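Long-range contact in putative 2OG-Fe(II) oxygenase family protein (Caulobacter crescentus CB15, PDB 3OOX), which probably uses iron(II), 2-oxoglutarate and oxygen to oxidise L-arginine, also releasing ethylene from 2-oxoglutarate: residues G206-L211 against T246-V251. Numbering follows the deposited sequence.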
ATOM      1  N   GLY A 206     -12.608   7.260   6.465  1.00 28.79           N
ATOM      2  CA  GLY A 206     -12.691   6.105   5.565  1.00 29.77           C
ATOM      3  C   GLY A 206     -12.974   4.770   6.206  1.00 29.28           C
ATOM      4  O   GLY A 206     -13.060   3.779   5.480  1.00 35.17           O
ATOM      5  N   GLY A 207     -13.044   4.694   7.535  1.00 27.85           N
ATOM      6  CA  GLY A 207     -13.308   3.414   8.217  1.00 27.81           C
ATOM      7  C   GLY A 207     -12.157   2.416   8.362  1.00 24.95           C
ATOM      8  O   GLY A 207     -12.373   1.226   8.657  1.00 25.22           O
ATOM      9  N   LEU A 208     -10.928   2.892   8.196  1.00 24.75           N
ATOM     10  CA  LEU A 208      -9.759   2.022   8.366  1.00 22.90           C
ATOM     11  C   LEU A 208      -9.557   1.696   9.832  1.00 24.14           C
ATOM     12  O   LEU A 208      -9.626   2.574  10.695  1.00 23.98           O
ATOM     13  CB  LEU A 208      -8.504   2.694   7.803  1.00 21.22           C
ATOM     14  CG  LEU A 208      -7.186   1.915   7.916  1.00 20.43           C
ATOM     15  CD1 LEU A 208      -7.142   0.599   7.095  1.00 21.61           C
ATOM     16  CD2 LEU A 208      -6.042   2.845   7.484  1.00 24.23           C
ATOM     17  N   GLU A 209      -9.327   0.417  10.129  1.00 22.69           N
ATOM     18  CA  GLU A 209      -9.060  -0.014  11.475  1.00 21.41           C
ATOM     19  C   GLU A 209      -7.905  -1.005  11.497  1.00 22.04           C
ATOM     20  O   GLU A 209      -7.761  -1.801  10.570  1.00 23.66           O
ATOM     21  CB  GLU A 209     -10.289  -0.669  12.073  1.00 22.44           C
ATOM     22  CG  GLU A 209     -11.516   0.246  12.085  1.00 26.36           C
ATOM     23  CD  GLU A 209     -12.692  -0.329  12.845  1.00 29.41           C
ATOM     24  OE1 GLU A 209     -12.753  -1.580  12.999  1.00 27.99           O
ATOM     25  OE2 GLU A 209     -13.579   0.482  13.276  1.00 32.01           O
ATOM     26  N   VAL A 210      -7.089  -0.955  12.549  1.00 21.12           N
ATOM     27  CA  VAL A 210      -5.994  -1.907  12.735  1.00 21.45           C
ATOM     28  C   VAL A 210      -6.293  -2.799  13.923  1.00 22.67           C
ATOM     29  O   VAL A 210      -6.772  -2.328  14.953  1.00 23.46           O
ATOM     30  CB  VAL A 210      -4.631  -1.207  12.942  1.00 19.70           C
ATOM     31  CG1 VAL A 210      -4.625  -0.239  14.144  1.00 24.75           C
ATOM     32  CG2 VAL A 210      -3.476  -2.226  13.042  1.00 20.94           C
ATOM     33  N   LEU A 211      -5.999  -4.095  13.788  1.00 21.87           N
ATOM     34  CA  LEU A 211      -6.176  -4.995  14.902  1.00 20.89           C
ATOM     35  C   LEU A 211      -5.016  -4.858  15.886  1.00 20.56           C
ATOM     36  O   LEU A 211      -3.836  -5.125  15.538  1.00 21.61           O
ATOM     37  CB  LEU A 211      -6.277  -6.435  14.382  1.00 20.43           C
ATOM     38  CG  LEU A 211      -6.593  -7.494  15.426  1.00 23.52           C
ATOM     39  CD1 LEU A 211      -8.022  -7.302  15.949  1.00 24.16           C
ATOM     40  CD2 LEU A 211      -6.442  -8.878  14.804  1.00 23.87           C
ATOM     41  N   THR A 246       0.793  -5.813  10.389  1.00 19.24           N
ATOM     42  CA  THR A 246      -0.419  -6.021  11.161  1.00 18.49           C
ATOM     43  C   THR A 246      -1.678  -6.133  10.291  1.00 19.80           C
ATOM     44  O   THR A 246      -1.721  -5.710   9.122  1.00 20.84           O
ATOM     45  CB  THR A 246      -0.536  -4.926  12.235  1.00 19.86           C
ATOM     46  OG1 THR A 246      -0.539  -3.651  11.613  1.00 20.40           O
ATOM     47  CG2 THR A 246       0.673  -5.024  13.153  1.00 22.77           C
ATOM     48  N   VAL A 247      -2.703  -6.718  10.898  1.00 20.48           N
ATOM     49  CA  VAL A 247      -3.970  -6.994  10.259  1.00 20.97           C
ATOM     50  C   VAL A 247      -4.840  -5.755  10.345  1.00 20.90           C
ATOM     51  O   VAL A 247      -4.911  -5.083  11.398  1.00 21.08           O
ATOM     52  CB  VAL A 247      -4.648  -8.197  10.948  1.00 21.73           C
ATOM     53  CG1 VAL A 247      -6.085  -8.366  10.458  1.00 20.78           C
ATOM     54  CG2 VAL A 247      -3.823  -9.459  10.690  1.00 23.90           C
ATOM     55  N   HIS A 248      -5.446  -5.411   9.217  1.00 21.78           N
ATOM     56  CA  HIS A 248      -6.322  -4.261   9.152  1.00 20.73           C
ATOM     57  C   HIS A 248      -7.552  -4.522   8.294  1.00 22.98           C
ATOM     58  O   HIS A 248      -7.613  -5.488   7.545  1.00 23.35           O
ATOM     59  CB  HIS A 248      -5.533  -3.037   8.647  1.00 22.98           C
ATOM     60  CG  HIS A 248      -4.752  -3.255   7.396  1.00 22.84           C
ATOM     61  ND1 HIS A 248      -3.528  -3.900   7.372  1.00 21.43           N
ATOM     62  CD2 HIS A 248      -4.974  -2.834   6.132  1.00 29.23           C
ATOM     63  CE1 HIS A 248      -3.061  -3.904   6.135  1.00 24.65           C
ATOM     64  NE2 HIS A 248      -3.901  -3.237   5.370  1.00 29.00           N
ATOM     65  N   ARG A 249      -8.542  -3.652   8.412  1.00 22.74           N
ATOM     66  CA  ARG A 249      -9.792  -3.789   7.696  1.00 23.44           C
ATOM     67  C   ARG A 249     -10.358  -2.419   7.458  1.00 23.64           C
ATOM     68  O   ARG A 249      -9.913  -1.459   8.059  1.00 23.91           O
ATOM     69  CB  ARG A 249     -10.797  -4.612   8.500  1.00 23.91           C
ATOM     70  CG  ARG A 249     -11.327  -3.922   9.753  1.00 24.42           C
ATOM     71  CD  ARG A 249     -12.273  -4.828  10.504  1.00 25.06           C
ATOM     72  NE  ARG A 249     -12.866  -4.134  11.643  1.00 24.74           N
ATOM     73  CZ  ARG A 249     -13.840  -4.626  12.402  1.00 31.84           C
ATOM     74  NH1 ARG A 249     -14.318  -5.847  12.168  1.00 35.36           N
ATOM     75  NH2 ARG A 249     -14.322  -3.901  13.407  1.00 31.14           N
ATOM     76  N   VAL A 250     -11.372  -2.356   6.609  1.00 26.04           N
ATOM     77  CA  VAL A 250     -12.153  -1.164   6.417  1.00 25.99           C
ATOM     78  C   VAL A 250     -13.608  -1.484   6.680  1.00 29.28           C
ATOM     79  O   VAL A 250     -14.181  -2.385   6.041  1.00 29.24           O
ATOM     80  CB  VAL A 250     -12.002  -0.622   4.998  1.00 25.83           C
ATOM     81  CG1 VAL A 250     -12.838   0.632   4.856  1.00 28.17           C
ATOM     82  CG2 VAL A 250     -10.518  -0.341   4.689  1.00 24.98           C
ATOM     83  N   VAL A 251     -14.197  -0.777   7.635  1.00 29.24           N
ATOM     84  CA  VAL A 251     -15.615  -1.000   7.969  1.00 31.65           C
ATOM     85  C   VAL A 251     -16.505  -0.199   7.016  1.00 35.03           C
ATOM     86  O   VAL A 251     -16.053   0.761   6.389  1.00 36.39           O
ATOM     87  CB  VAL A 251     -15.897  -0.691   9.449  1.00 31.89           C
ATOM     88  CG1 VAL A 251     -15.007  -1.546  10.315  1.00 34.83           C
ATOM     89  CG2 VAL A 251     -15.688   0.785   9.760  1.00 31.14           C
TER
HETATM   90  O   HOH W   1     -15.682   2.896   4.666  1.00 44.09           O
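G206 meets V251 through a water that donates to both carbonyl oxygens, while CG1 of V250 packs close to G206 O. G207 O accepts the amide of V251 (N to O 2.9 Å). From L208 on the pairing is antiparallel: L208 faces V250 in a non-hydrogen-bonded pair, its CD1 4.3 Å from V250 CG2 and 4.2 Å from CD2 of the H248 ring. E209 and R249 form the hydrogen-bonded pair, each amide bonding the other's carbonyl. Their side chains lie side by side on the sheet face opposite L208 and V210, joined by a salt bridge: R249, extended from CG to NE, brings NE (2.9 Å) and NH2 (2.8 Å) side-on to E209 OE1. The oxygen lies in the guanidinium plane, yet the carboxylate is turned 33° from it; OE1 accepts NH2 with its syn lone pair and meets NE on the anti side, 30° out of the carboxylate plane. Replacing R249 with leucine would probably leave the E209 carboxylate without its charge partner and W217 without its cation-pi contact. V210 and H248 make the second non-hydrogen-bonded pair; V210 CG2 sits 3.6 Å from T246 OG1, whose hydroxyl bonds Y33 O. L211 N closes the ladder on V247 O (2.8 Å, nearly straight at 176°). H248 ND1 bonds T246 O in its ring plane, helping to fix the ring's rotation, with H191 edge-to-face to it and D193 touching it. H191, D193 and H248 match the HxD...H motif by which this family typically holds iron(II), consistent with a metal site beside the four-stranded minor sheet of the double-stranded beta-helix.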